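Local structure of oxidoreductase (Ralstonia eutropha, 3HJ9) at residues Leu8-Val13 and Gln129-Met134; Ser124-Gln129 and Gly186-Arg191; Leu180-Arg185 and Leu207-Gly212. The protein binds flavin mononucleotide and probably works as an FMN-dependent oxidoreductase of the nitroreductase family. All coordinates share one frame; numbering follows the deposited sequence. Where two conformers were deposited one is given.

Contact 1: Leu8-Val13 and Gln129-Met134; sequences LPYEPV and QDFVGM. With FMN (flavin mononucleotide), chain C; ACT (acetate ion), chain D.
The ring of Y10 carries D130 CB on one face, while at its edge, in the ring plane, sits OXT of an acetate ion that probably comes from the crystallisation liquor. D130 CB stands 3.7 Å from the centroid of the Y10 ring and 17° off its normal, a CH-pi contact shifted toward the rim at CE2. The carboxylate plane of D130 is turned 81° from that of the ring. The Y10 ring also forms an edge-to-face pair with W187, and Q129 O lies over one face of the F131 ring, toward its rim. CG of Y10 lies anti to its own carbonyl carbon, and CD1 approaches Q129 O obliquely at 3.4 Å. Beyond it F131 CE2 comes within 4.4 Å of Y10 CD1. The hydroxyl of Y10 donates to acetate OXT over 2.6 Å, and the acetate is in turn hydrogen-bonded to the backbone N of Y89 of the second subunit. This is the point where an N-terminal extended segment reaches the pyrimidine side of the flavin of a nitroreductase-type, two-subunit FMN site. D130 contributes to recognition of that edge: its OD2 accepts the N3-H of FMN over 2.9 Å, while OD1 is held in a salt bridge by R185. R185, itself a pocket residue, thus probably fixes the carboxylate's rotation. On the backbone side, the N-H of Q129 gives a nearly straight hydrogen bond to E11 O, 2.8 Å long at 171°. One water accepts from E11 N and donates to Q129 O, so that the two segments are bridged a second time. V13 lays CG2 against Q129 N at 3.8 Å, next to Q129 CB. The Q129 side chain bends back at chi2, and its OE1 accepts the N-H of F131.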
loop_
_atom_site.group_PDB
_atom_site.type_symbol
_atom_site.label_atom_id
_atom_site.label_comp_id
_atom_site.label_asym_id
_atom_site.label_seq_id
_atom_site.Cartn_x
_atom_site.Cartn_y
_atom_site.Cartn_z
ATOM N N LEU A 8 -6.703 -4.292 22.483
ATOM C CA LEU A 8 -6.386 -5.612 23.050
ATOM C C LEU A 8 -6.198 -6.647 21.916
ATOM O O LEU A 8 -6.916 -6.600 20.897
ATOM C CB LEU A 8 -7.422 -6.092 24.085
ATOM C CG LEU A 8 -7.354 -5.440 25.468
ATOM C CD1 LEU A 8 -8.504 -5.931 26.363
ATOM C CD2 LEU A 8 -5.997 -5.690 26.129
ATOM N N PRO A 9 -5.187 -7.536 22.055
ATOM C CA PRO A 9 -4.915 -8.519 21.028
ATOM C C PRO A 9 -6.142 -9.425 20.848
ATOM O O PRO A 9 -6.739 -9.843 21.852
ATOM C CB PRO A 9 -3.715 -9.290 21.601
ATOM C CG PRO A 9 -3.865 -9.183 23.024
ATOM C CD PRO A 9 -4.402 -7.825 23.277
ATOM N N TYR A 10 -6.505 -9.697 19.591
ATOM C CA TYR A 10 -7.711 -10.488 19.300
ATOM C C TYR A 10 -7.615 -11.923 19.796
ATOM O O TYR A 10 -6.521 -12.490 19.925
ATOM C CB TYR A 10 -8.024 -10.495 17.799
ATOM C CG TYR A 10 -8.314 -9.129 17.213
ATOM C CD1 TYR A 10 -9.336 -8.319 17.735
ATOM C CD2 TYR A 10 -7.586 -8.652 16.135
ATOM C CE1 TYR A 10 -9.610 -7.066 17.185
ATOM C CE2 TYR A 10 -7.846 -7.401 15.569
ATOM C CZ TYR A 10 -8.853 -6.621 16.107
ATOM O OH TYR A 10 -9.089 -5.410 15.567
ATOM N N GLU A 11 -8.777 -12.487 20.107
ATOM C CA GLU A 11 -8.885 -13.853 20.547
ATOM C C GLU A 11 -8.569 -14.789 19.361
ATOM O O GLU A 11 -9.030 -14.540 18.251
ATOM C CB GLU A 11 -10.295 -14.110 21.077
ATOM C CG GLU A 11 -10.524 -15.492 21.655
ATOM C CD GLU A 11 -11.923 -15.676 22.214
ATOM O OE1 GLU A 11 -12.812 -14.808 21.982
ATOM O OE2 GLU A 11 -12.134 -16.709 22.890
ATOM N N PRO A 12 -7.711 -15.809 19.577
ATOM C CA PRO A 12 -7.494 -16.764 18.497
ATOM C C PRO A 12 -8.739 -17.633 18.244
ATOM O O PRO A 12 -9.490 -17.914 19.162
ATOM C CB PRO A 12 -6.320 -17.620 19.005
ATOM C CG PRO A 12 -6.213 -17.368 20.428
ATOM C CD PRO A 12 -6.781 -16.030 20.705
ATOM N N VAL A 13 -8.965 -18.008 16.990
ATOM C CA VAL A 13 -10.050 -18.910 16.608
ATOM C C VAL A 13 -9.370 -20.272 16.552
ATOM O O VAL A 13 -8.541 -20.515 15.683
ATOM C CB VAL A 13 -10.657 -18.530 15.228
ATOM C CG1 VAL A 13 -11.604 -19.608 14.743
ATOM C CG2 VAL A 13 -11.371 -17.215 15.326
ATOM N N GLN A 129 -10.247 -13.678 15.900
ATOM C CA GLN A 129 -11.558 -13.058 15.944
ATOM C C GLN A 129 -11.442 -11.523 15.958
ATOM O O GLN A 129 -11.353 -10.904 17.027
ATOM C CB GLN A 129 -12.373 -13.581 17.131
ATOM C CG GLN A 129 -13.796 -13.037 17.262
ATOM C CD GLN A 129 -14.620 -13.215 15.994
ATOM O OE1 GLN A 129 -14.508 -12.448 15.021
ATOM N NE2 GLN A 129 -15.485 -14.213 16.020
ATOM N N ASP A 130 -11.450 -10.945 14.759
ATOM C CA ASP A 130 -11.406 -9.488 14.543
ATOM C C ASP A 130 -12.768 -8.901 14.123
ATOM O O ASP A 130 -12.828 -7.796 13.601
ATOM C CB ASP A 130 -10.276 -9.115 13.567
ATOM C CG ASP A 130 -10.471 -9.694 12.169
ATOM O OD1 ASP A 130 -11.469 -10.388 11.951
ATOM O OD2 ASP A 130 -9.600 -9.475 11.286
ATOM N N PHE A 131 -13.847 -9.647 14.382
ATOM C CA PHE A 131 -15.208 -9.219 14.116
ATOM C C PHE A 131 -15.493 -8.815 12.653
ATOM O O PHE A 131 -16.290 -7.915 12.393
ATOM C CB PHE A 131 -15.581 -8.125 15.115
ATOM C CG PHE A 131 -15.200 -8.465 16.543
ATOM C CD1 PHE A 131 -15.965 -9.354 17.300
ATOM C CD2 PHE A 131 -14.025 -7.932 17.117
ATOM C CE1 PHE A 131 -15.584 -9.692 18.612
ATOM C CE2 PHE A 131 -13.646 -8.251 18.416
ATOM C CZ PHE A 131 -14.444 -9.121 19.186
ATOM N N VAL A 132 -14.801 -9.453 11.718
ATOM C CA VAL A 132 -15.038 -9.266 10.279
ATOM C C VAL A 132 -15.981 -10.412 9.891
ATOM O O VAL A 132 -15.652 -11.553 10.126
ATOM C CB VAL A 132 -13.757 -9.346 9.473
ATOM C CG1 VAL A 132 -14.075 -9.342 7.949
ATOM C CG2 VAL A 132 -12.837 -8.205 9.862
ATOM N N GLY A 133 -17.134 -10.109 9.315
ATOM C CA GLY A 133 -18.108 -11.143 8.959
ATOM C C GLY A 133 -17.727 -11.952 7.728
ATOM O O GLY A 133 -16.740 -11.656 7.040
HETATM N N MSE A 134 -18.529 -12.973 7.446
HETATM C CA MSE A 134 -18.346 -13.804 6.227
HETATM C C MSE A 134 -18.612 -12.924 4.991
HETATM O O MSE A 134 -19.501 -12.072 5.004
HETATM C CB MSE A 134 -19.297 -15.015 6.256
HETATM C CG MSE A 134 -19.208 -15.988 5.062
HETATM SE SE MSE A 134 -17.443 -16.770 4.656
HETATM C CE MSE A 134 -17.193 -17.901 6.250
HETATM N N1 FMN C . -8.982 -4.587 10.436
HETATM C C2 FMN C . -9.488 -5.733 11.021
HETATM O O2 FMN C . -10.691 -5.819 11.279
HETATM N N3 FMN C . -8.628 -6.794 11.294
HETATM C C4 FMN C . -7.268 -6.698 11.027
HETATM O O4 FMN C . -6.549 -7.672 11.291
HETATM C C4A FMN C . -6.754 -5.531 10.437
HETATM N N5 FMN C . -5.409 -5.413 10.146
HETATM C C5A FMN C . -4.919 -4.292 9.494
HETATM C C6 FMN C . -3.562 -4.255 9.199
HETATM C C7 FMN C . -3.019 -3.129 8.560
HETATM C C7M FMN C . -1.550 -3.095 8.244
HETATM C C8 FMN C . -3.831 -2.036 8.235
HETATM C C8M FMN C . -3.240 -0.827 7.574
HETATM C C9 FMN C . -5.202 -2.065 8.551
HETATM C C9A FMN C . -5.767 -3.196 9.186
HETATM N N10 FMN C . -7.122 -3.310 9.506
HETATM C C10 FMN C . -7.619 -4.465 10.140
HETATM C "C1'" FMN C . -8.119 -2.245 9.142
HETATM C "C2'" FMN C . -8.166 -1.093 10.110
HETATM O "O2'" FMN C . -8.777 -1.481 11.324
HETATM C "C3'" FMN C . -8.928 0.041 9.437
HETATM O "O3'" FMN C . -8.122 0.528 8.384
HETATM C "C4'" FMN C . -9.225 1.137 10.477
HETATM O "O4'" FMN C . -10.345 0.683 11.228
HETATM C "C5'" FMN C . -9.511 2.501 9.865
HETATM O "O5'" FMN C . -10.699 2.362 9.088
HETATM P P FMN C . -10.696 2.775 7.548
HETATM O O1P FMN C . -10.003 4.086 7.286
HETATM O O2P FMN C . -9.964 1.691 6.776
HETATM O O3P FMN C . -12.156 2.872 7.105
HETATM C C ACT D . -6.717 -3.700 13.307
HETATM O O ACT D . -7.062 -2.613 12.817
HETATM O OXT ACT D . -7.671 -4.458 13.630
HETATM C CH3 ACT D . -5.273 -4.082 13.444
HETATM O O HOH W 1 -12.234 -5.408 14.305
HETATM O O HOH W 2 -11.176 -11.011 19.699
#

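Contact 2: Ser124-Gln129 and Gly186-Arg191; sequences SMTGYQ and GWLNRR. With FMN (flavin mononucleotide), chain C.
Two inverse gamma turns, centred on W187 and N189, lead from the flavin site into helix 190-196 and pack against 124-129, with N189 as the N-cap. Its backbone N-H points almost straight at T126 O (2.9 Å, 173°), while its OD1 caps the N of Q192. L188 CA adds a CA-H...O contact to the same T126 oxygen. The rings of Y128 and W187 form an edge-to-face pair with planes at 72°: W187 CE3 lies 3.8 Å above the plane of the Y128 ring, over its centre, and the carbonyl carbon C of L188 meets the ring's edge. T126 CG2 and L188 CD2 also touch at 3.5 Å, the two side chains crossing at about a right angle. Two waters complete the join, one shared by T126 OG1 and W187 O, the other donating to G127 O and accepting from N189 ND2. W187 also reaches the second subunit, where its NE1 is hydrogen-bonded to Y89. On the flavin side the N-H of W187 donates to FMN O4 over 3.1 Å, and that of G186 adds a weak bond to the same oxygen. The W187 bond, with the weak one from G186, may polarise the C4 carbonyl and could help stabilise added charge on the ring.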
loop_
_atom_site.group_PDB
_atom_site.type_symbol
_atom_site.label_atom_id
_atom_site.label_comp_id
_atom_site.label_asym_id
_atom_site.label_seq_id
_atom_site.Cartn_x
_atom_site.Cartn_y
_atom_site.Cartn_z
ATOM N N SER A 124 -12.295 -16.736 5.643
ATOM C CA SER A 124 -12.145 -16.395 7.059
ATOM C C SER A 124 -11.435 -17.486 7.898
ATOM O O SER A 124 -11.990 -18.048 8.847
ATOM C CB SER A 124 -13.444 -15.891 7.689
ATOM O OG SER A 124 -14.444 -16.866 7.600
HETATM N N MSE A 125 -10.200 -17.765 7.475
HETATM C CA MSE A 125 -9.294 -18.708 8.132
HETATM C C MSE A 125 -8.072 -17.934 8.639
HETATM O O MSE A 125 -6.972 -18.472 8.693
HETATM C CB MSE A 125 -8.891 -19.823 7.153
HETATM C CG MSE A 125 -10.034 -20.675 6.674
HETATM SE SE MSE A 125 -10.815 -21.695 8.126
HETATM C CE MSE A 125 -9.201 -22.603 8.655
ATOM N N THR A 126 -8.262 -16.670 9.026
ATOM C CA THR A 126 -7.134 -15.868 9.549
ATOM C C THR A 126 -6.649 -16.370 10.910
ATOM O O THR A 126 -5.566 -16.038 11.298
ATOM C CB THR A 126 -7.452 -14.366 9.718
ATOM O OG1 THR A 126 -8.405 -14.208 10.765
ATOM C CG2 THR A 126 -7.932 -13.725 8.412
ATOM N N GLY A 127 -7.453 -17.147 11.628
ATOM C CA GLY A 127 -7.092 -17.653 12.929
ATOM C C GLY A 127 -7.328 -16.696 14.093
ATOM O O GLY A 127 -6.949 -17.012 15.213
ATOM N N TYR A 128 -7.914 -15.517 13.845
ATOM C CA TYR A 128 -8.237 -14.563 14.911
ATOM C C TYR A 128 -9.628 -13.970 14.757
ATOM O O TYR A 128 -10.104 -13.768 13.631
ATOM C CB TYR A 128 -7.218 -13.441 14.951
ATOM C CG TYR A 128 -5.871 -13.907 15.435
ATOM C CD1 TYR A 128 -4.863 -14.250 14.525
ATOM C CD2 TYR A 128 -5.619 -14.057 16.806
ATOM C CE1 TYR A 128 -3.605 -14.684 14.972
ATOM C CE2 TYR A 128 -4.390 -14.528 17.265
ATOM C CZ TYR A 128 -3.390 -14.820 16.344
ATOM O OH TYR A 128 -2.185 -15.233 16.773
ATOM N N GLN A 129 -10.247 -13.678 15.900
ATOM C CA GLN A 129 -11.558 -13.058 15.944
ATOM C C GLN A 129 -11.442 -11.523 15.958
ATOM O O GLN A 129 -11.353 -10.904 17.027
ATOM C CB GLN A 129 -12.373 -13.581 17.131
ATOM C CG GLN A 129 -13.796 -13.037 17.262
ATOM C CD GLN A 129 -14.620 -13.215 15.994
ATOM O OE1 GLN A 129 -14.508 -12.448 15.021
ATOM N NE2 GLN A 129 -15.485 -14.213 16.020
ATOM N N GLY A 186 -4.393 -8.017 8.949
ATOM C CA GLY A 186 -3.014 -8.376 9.247
ATOM C C GLY A 186 -2.884 -9.292 10.423
ATOM O O GLY A 186 -1.808 -9.808 10.656
ATOM N N TRP A 187 -3.951 -9.441 11.206
ATOM C CA TRP A 187 -3.987 -10.405 12.286
ATOM C C TRP A 187 -4.196 -11.779 11.674
ATOM O O TRP A 187 -5.339 -12.263 11.569
ATOM C CB TRP A 187 -5.081 -10.080 13.294
ATOM C CG TRP A 187 -4.631 -9.109 14.301
ATOM C CD1 TRP A 187 -4.679 -7.755 14.230
ATOM C CD2 TRP A 187 -4.052 -9.437 15.560
ATOM N NE1 TRP A 187 -4.196 -7.209 15.401
ATOM C CE2 TRP A 187 -3.804 -8.222 16.235
ATOM C CE3 TRP A 187 -3.753 -10.646 16.201
ATOM C CZ2 TRP A 187 -3.232 -8.175 17.499
ATOM C CZ3 TRP A 187 -3.181 -10.604 17.489
ATOM C CH2 TRP A 187 -2.946 -9.382 18.122
ATOM N N LEU A 188 -3.072 -12.390 11.287
ATOM C CA LEU A 188 -3.034 -13.718 10.670
ATOM C C LEU A 188 -2.211 -14.674 11.504
ATOM O O LEU A 188 -1.130 -14.304 11.931
ATOM C CB LEU A 188 -2.394 -13.654 9.260
ATOM C CG LEU A 188 -2.998 -12.739 8.184
ATOM C CD1 LEU A 188 -2.274 -13.043 6.822
ATOM C CD2 LEU A 188 -4.510 -12.919 8.052
ATOM N N ASN A 189 -2.751 -15.868 11.781
ATOM C CA ASN A 189 -1.971 -16.978 12.313
ATOM C C ASN A 189 -1.310 -17.515 11.027
ATOM O O ASN A 189 -1.871 -18.365 10.307
ATOM C CB ASN A 189 -2.856 -18.013 13.031
ATOM C CG ASN A 189 -2.039 -19.124 13.677
ATOM O OD1 ASN A 189 -0.940 -19.464 13.190
ATOM N ND2 ASN A 189 -2.531 -19.656 14.792
ATOM N N ARG A 190 -0.122 -16.981 10.723
ATOM C CA ARG A 190 0.504 -17.235 9.420
ATOM C C ARG A 190 0.805 -18.709 9.159
ATOM O O ARG A 190 0.498 -19.217 8.083
ATOM C CB ARG A 190 1.774 -16.383 9.231
ATOM C CG ARG A 190 1.526 -14.919 9.342
ATOM C CD ARG A 190 2.792 -14.177 9.150
ATOM N NE ARG A 190 2.580 -12.747 9.111
ATOM C CZ ARG A 190 3.542 -11.844 8.891
ATOM N NH1 ARG A 190 4.802 -12.224 8.704
ATOM N NH2 ARG A 190 3.248 -10.542 8.860
ATOM N N ARG A 191 1.352 -19.395 10.148
ATOM C CA ARG A 191 1.655 -20.819 9.996
ATOM C C ARG A 191 0.420 -21.718 9.830
ATOM O O ARG A 191 0.432 -22.661 9.009
ATOM C CB ARG A 191 2.534 -21.315 11.140
ATOM C CG ARG A 191 3.935 -20.702 11.125
ATOM C CD ARG A 191 4.693 -21.220 12.309
ATOM N NE ARG A 191 4.854 -22.677 12.234
ATOM C CZ ARG A 191 5.082 -23.500 13.255
ATOM N NH1 ARG A 191 5.179 -23.066 14.522
ATOM N NH2 ARG A 191 5.205 -24.799 12.998
HETATM N N1 FMN C . -8.982 -4.587 10.436
HETATM C C2 FMN C . -9.488 -5.733 11.021
HETATM O O2 FMN C . -10.691 -5.819 11.279
HETATM N N3 FMN C . -8.628 -6.794 11.294
HETATM C C4 FMN C . -7.268 -6.698 11.027
HETATM O O4 FMN C . -6.549 -7.672 11.291
HETATM C C4A FMN C . -6.754 -5.531 10.437
HETATM N N5 FMN C . -5.409 -5.413 10.146
HETATM C C5A FMN C . -4.919 -4.292 9.494
HETATM C C6 FMN C . -3.562 -4.255 9.199
HETATM C C7 FMN C . -3.019 -3.129 8.560
HETATM C C7M FMN C . -1.550 -3.095 8.244
HETATM C C8 FMN C . -3.831 -2.036 8.235
HETATM C C8M FMN C . -3.240 -0.827 7.574
HETATM C C9 FMN C . -5.202 -2.065 8.551
HETATM C C9A FMN C . -5.767 -3.196 9.186
HETATM N N10 FMN C . -7.122 -3.310 9.506
HETATM C C10 FMN C . -7.619 -4.465 10.140
HETATM C "C1'" FMN C . -8.119 -2.245 9.142
HETATM C "C2'" FMN C . -8.166 -1.093 10.110
HETATM O "O2'" FMN C . -8.777 -1.481 11.324
HETATM C "C3'" FMN C . -8.928 0.041 9.437
HETATM O "O3'" FMN C . -8.122 0.528 8.384
HETATM C "C4'" FMN C . -9.225 1.137 10.477
HETATM O "O4'" FMN C . -10.345 0.683 11.228
HETATM C "C5'" FMN C . -9.511 2.501 9.865
HETATM O "O5'" FMN C . -10.699 2.362 9.088
HETATM P P FMN C . -10.696 2.775 7.548
HETATM O O1P FMN C . -10.003 4.086 7.286
HETATM O O2P FMN C . -9.964 1.691 6.776
HETATM O O3P FMN C . -12.156 2.872 7.105
HETATM O O HOH W 3 -7.991 -11.633 11.395
HETATM O O HOH W 4 -4.699 -18.343 15.910
#

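Contact 3: Leu180-Arg185 and Leu207-Gly212; sequences LGAVVR and LSQTIG. With FMN (flavin mononucleotide), chain C.
The side chains of the two strands are hydrogen-bonded through R185: its NH1 donates to T210 OG1 over 3.0 Å, the hydroxyl oxygen lying near the edge of the guanidinium but with the bond tilted 19° out of its plane. The arginine chain bends at chi3 (72°), and R185 CD passes 3.4 Å from T210 OG1. NH2 of R185 makes a salt bridge with D130, and T210 OG1 is hydrogen-bonded to D138, so both polar ends have acidic partners. Six backbone bonds join the antiparallel strands in the pairs G181-G212, V183-T210 and R185-S208, from 2.6 Å (G181 N to G212 O) to 3.2 Å (G212 N to G181 O). On the face of R185, V183 CG1 packs beside T210 CB at 4.0 Å. A182, V184, Q209 and I211 occupy the other face, where A182 CB meets I211 CG1 at 3.9 Å. V184 turns CG2 to L207 CD1 and CG1 to FMN C9 (3.5 Å), while V183 CG2 comes near FMN N1. Within this chain 181-185 is an outermost strand of the central sheet; 203-212 separates it from 137-144, and helix 156-177 packs on the side of Q209 and I211.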
loop_
_atom_site.group_PDB
_atom_site.type_symbol
_atom_site.label_atom_id
_atom_site.label_comp_id
_atom_site.label_asym_id
_atom_site.label_seq_id
_atom_site.Cartn_x
_atom_site.Cartn_y
_atom_site.Cartn_z
ATOM N N LEU A 180 -18.181 -1.715 -3.779
ATOM C CA LEU A 180 -17.927 -2.902 -2.980
ATOM C C LEU A 180 -17.241 -2.500 -1.665
ATOM O O LEU A 180 -16.585 -1.461 -1.579
ATOM C CB LEU A 180 -17.009 -3.868 -3.742
ATOM C CG LEU A 180 -17.506 -4.563 -5.011
ATOM C CD1 LEU A 180 -16.365 -5.359 -5.675
ATOM C CD2 LEU A 180 -18.696 -5.492 -4.666
ATOM N N GLY A 181 -17.415 -3.333 -0.647
ATOM C CA GLY A 181 -16.736 -3.182 0.632
ATOM C C GLY A 181 -15.451 -3.998 0.613
ATOM O O GLY A 181 -15.341 -5.002 -0.127
ATOM N N ALA A 182 -14.487 -3.578 1.439
ATOM C CA ALA A 182 -13.215 -4.254 1.624
ATOM C C ALA A 182 -12.643 -3.982 3.038
ATOM O O ALA A 182 -12.965 -2.950 3.641
ATOM C CB ALA A 182 -12.190 -3.810 0.521
ATOM N N VAL A 183 -11.832 -4.912 3.562
ATOM C CA VAL A 183 -11.084 -4.680 4.831
ATOM C C VAL A 183 -9.820 -5.521 4.782
ATOM O O VAL A 183 -9.905 -6.738 4.542
ATOM C CB VAL A 183 -11.923 -4.916 6.096
ATOM C CG1 VAL A 183 -12.402 -6.357 6.187
ATOM C CG2 VAL A 183 -11.128 -4.516 7.405
ATOM N N VAL A 184 -8.656 -4.857 4.833
ATOM C CA VAL A 184 -7.370 -5.526 4.894
ATOM C C VAL A 184 -7.221 -6.043 6.348
ATOM O O VAL A 184 -7.691 -5.401 7.315
ATOM C CB VAL A 184 -6.179 -4.600 4.446
ATOM C CG1 VAL A 184 -5.939 -3.433 5.434
ATOM C CG2 VAL A 184 -4.920 -5.459 4.268
ATOM N N ARG A 185 -6.658 -7.242 6.495
ATOM C CA ARG A 185 -6.493 -7.896 7.804
ATOM C C ARG A 185 -5.084 -8.442 7.904
ATOM O O ARG A 185 -4.640 -9.207 7.027
ATOM C CB ARG A 185 -7.524 -8.992 8.012
ATOM C CG ARG A 185 -8.932 -8.572 7.607
ATOM C CD ARG A 185 -9.828 -9.750 7.391
ATOM N NE ARG A 185 -10.200 -10.433 8.609
ATOM C CZ ARG A 185 -10.944 -11.540 8.643
ATOM N NH1 ARG A 185 -11.403 -12.094 7.523
ATOM N NH2 ARG A 185 -11.250 -12.098 9.796
ATOM N N LEU A 207 -0.848 -10.541 4.548
ATOM C CA LEU A 207 -2.123 -9.867 4.770
ATOM C C LEU A 207 -3.214 -10.604 4.038
ATOM O O LEU A 207 -2.944 -11.285 3.042
ATOM C CB LEU A 207 -2.097 -8.448 4.168
ATOM C CG LEU A 207 -1.135 -7.390 4.659
ATOM C CD1 LEU A 207 -1.177 -6.173 3.683
ATOM C CD2 LEU A 207 -1.450 -6.981 6.118
ATOM N N SER A 208 -4.433 -10.510 4.550
ATOM C CA SER A 208 -5.601 -10.967 3.807
ATOM C C SER A 208 -6.520 -9.740 3.601
ATOM O O SER A 208 -6.298 -8.658 4.186
ATOM C CB SER A 208 -6.325 -12.118 4.493
ATOM O OG SER A 208 -6.801 -11.679 5.729
ATOM N N GLN A 209 -7.513 -9.886 2.729
ATOM C CA GLN A 209 -8.486 -8.803 2.502
ATOM C C GLN A 209 -9.827 -9.381 2.138
ATOM O O GLN A 209 -9.952 -10.106 1.130
ATOM C CB GLN A 209 -7.976 -7.874 1.427
ATOM C CG GLN A 209 -8.698 -6.516 1.275
ATOM C CD GLN A 209 -7.992 -5.651 0.209
ATOM O OE1 GLN A 209 -7.319 -6.202 -0.674
ATOM N NE2 GLN A 209 -8.116 -4.315 0.298
ATOM N N THR A 210 -10.822 -9.063 2.963
ATOM C CA THR A 210 -12.167 -9.615 2.826
ATOM C C THR A 210 -12.976 -8.643 1.988
ATOM O O THR A 210 -13.024 -7.476 2.318
ATOM C CB THR A 210 -12.746 -9.845 4.193
ATOM O OG1 THR A 210 -11.880 -10.772 4.836
ATOM C CG2 THR A 210 -14.142 -10.402 4.147
ATOM N N ILE A 211 -13.579 -9.141 0.901
ATOM C CA ILE A 211 -14.271 -8.308 -0.081
ATOM C C ILE A 211 -15.664 -8.818 -0.429
ATOM O O ILE A 211 -15.891 -10.026 -0.526
ATOM C CB ILE A 211 -13.378 -8.194 -1.364
ATOM C CG1 ILE A 211 -12.102 -7.407 -1.040
ATOM C CG2 ILE A 211 -14.143 -7.543 -2.557
ATOM C CD1 ILE A 211 -11.084 -7.315 -2.149
ATOM N N GLY A 212 -16.590 -7.875 -0.571
ATOM C CA GLY A 212 -17.944 -8.128 -1.019
ATOM C C GLY A 212 -18.800 -6.873 -1.029
ATOM O O GLY A 212 -18.302 -5.777 -0.700
HETATM N N1 FMN C . -8.982 -4.587 10.436
HETATM C C2 FMN C . -9.488 -5.733 11.021
HETATM O O2 FMN C . -10.691 -5.819 11.279
HETATM N N3 FMN C . -8.628 -6.794 11.294
HETATM C C4 FMN C . -7.268 -6.698 11.027
HETATM O O4 FMN C . -6.549 -7.672 11.291
HETATM C C4A FMN C . -6.754 -5.531 10.437
HETATM N N5 FMN C . -5.409 -5.413 10.146
HETATM C C5A FMN C . -4.919 -4.292 9.494
HETATM C C6 FMN C . -3.562 -4.255 9.199
HETATM C C7 FMN C . -3.019 -3.129 8.560
HETATM C C7M FMN C . -1.550 -3.095 8.244
HETATM C C8 FMN C . -3.831 -2.036 8.235
HETATM C C8M FMN C . -3.240 -0.827 7.574
HETATM C C9 FMN C . -5.202 -2.065 8.551
HETATM C C9A FMN C . -5.767 -3.196 9.186
HETATM N N10 FMN C . -7.122 -3.310 9.506
HETATM C C10 FMN C . -7.619 -4.465 10.140
HETATM C "C1'" FMN C . -8.119 -2.245 9.142
HETATM C "C2'" FMN C . -8.166 -1.093 10.110
HETATM O "O2'" FMN C . -8.777 -1.481 11.324
HETATM C "C3'" FMN C . -8.928 0.041 9.437
HETATM O "O3'" FMN C . -8.122 0.528 8.384
HETATM C "C4'" FMN C . -9.225 1.137 10.477
HETATM O "O4'" FMN C . -10.345 0.683 11.228
HETATM C "C5'" FMN C . -9.511 2.501 9.865
HETATM O "O5'" FMN C . -10.699 2.362 9.088
HETATM P P FMN C . -10.696 2.775 7.548
HETATM O O1P FMN C . -10.003 4.086 7.286
HETATM O O2P FMN C . -9.964 1.691 6.776
HETATM O O3P FMN C . -12.156 2.872 7.105
#

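Overall arrangement
Contact 3 is the buried core pairing, two strands of the central sheet joined by regular backbone bonds. Contact 2, also buried, continues from the end of strand 181-185 into helix 190-196 and relies on one backbone bond, aromatic packing and bridging waters. Contact 1 lies at the surface, where the N-terminal segment meets the loop after 128-129 through one backbone bond, a bridging water and the Y10 ring. Contacts 1 and 2 share Q129, and Y10 packs on W187 between them. The D130-R185 salt bridge joins contacts 1 and 3, while L188 and T126 of contact 2 rest on S208 of contact 3. All three touch the same FMN.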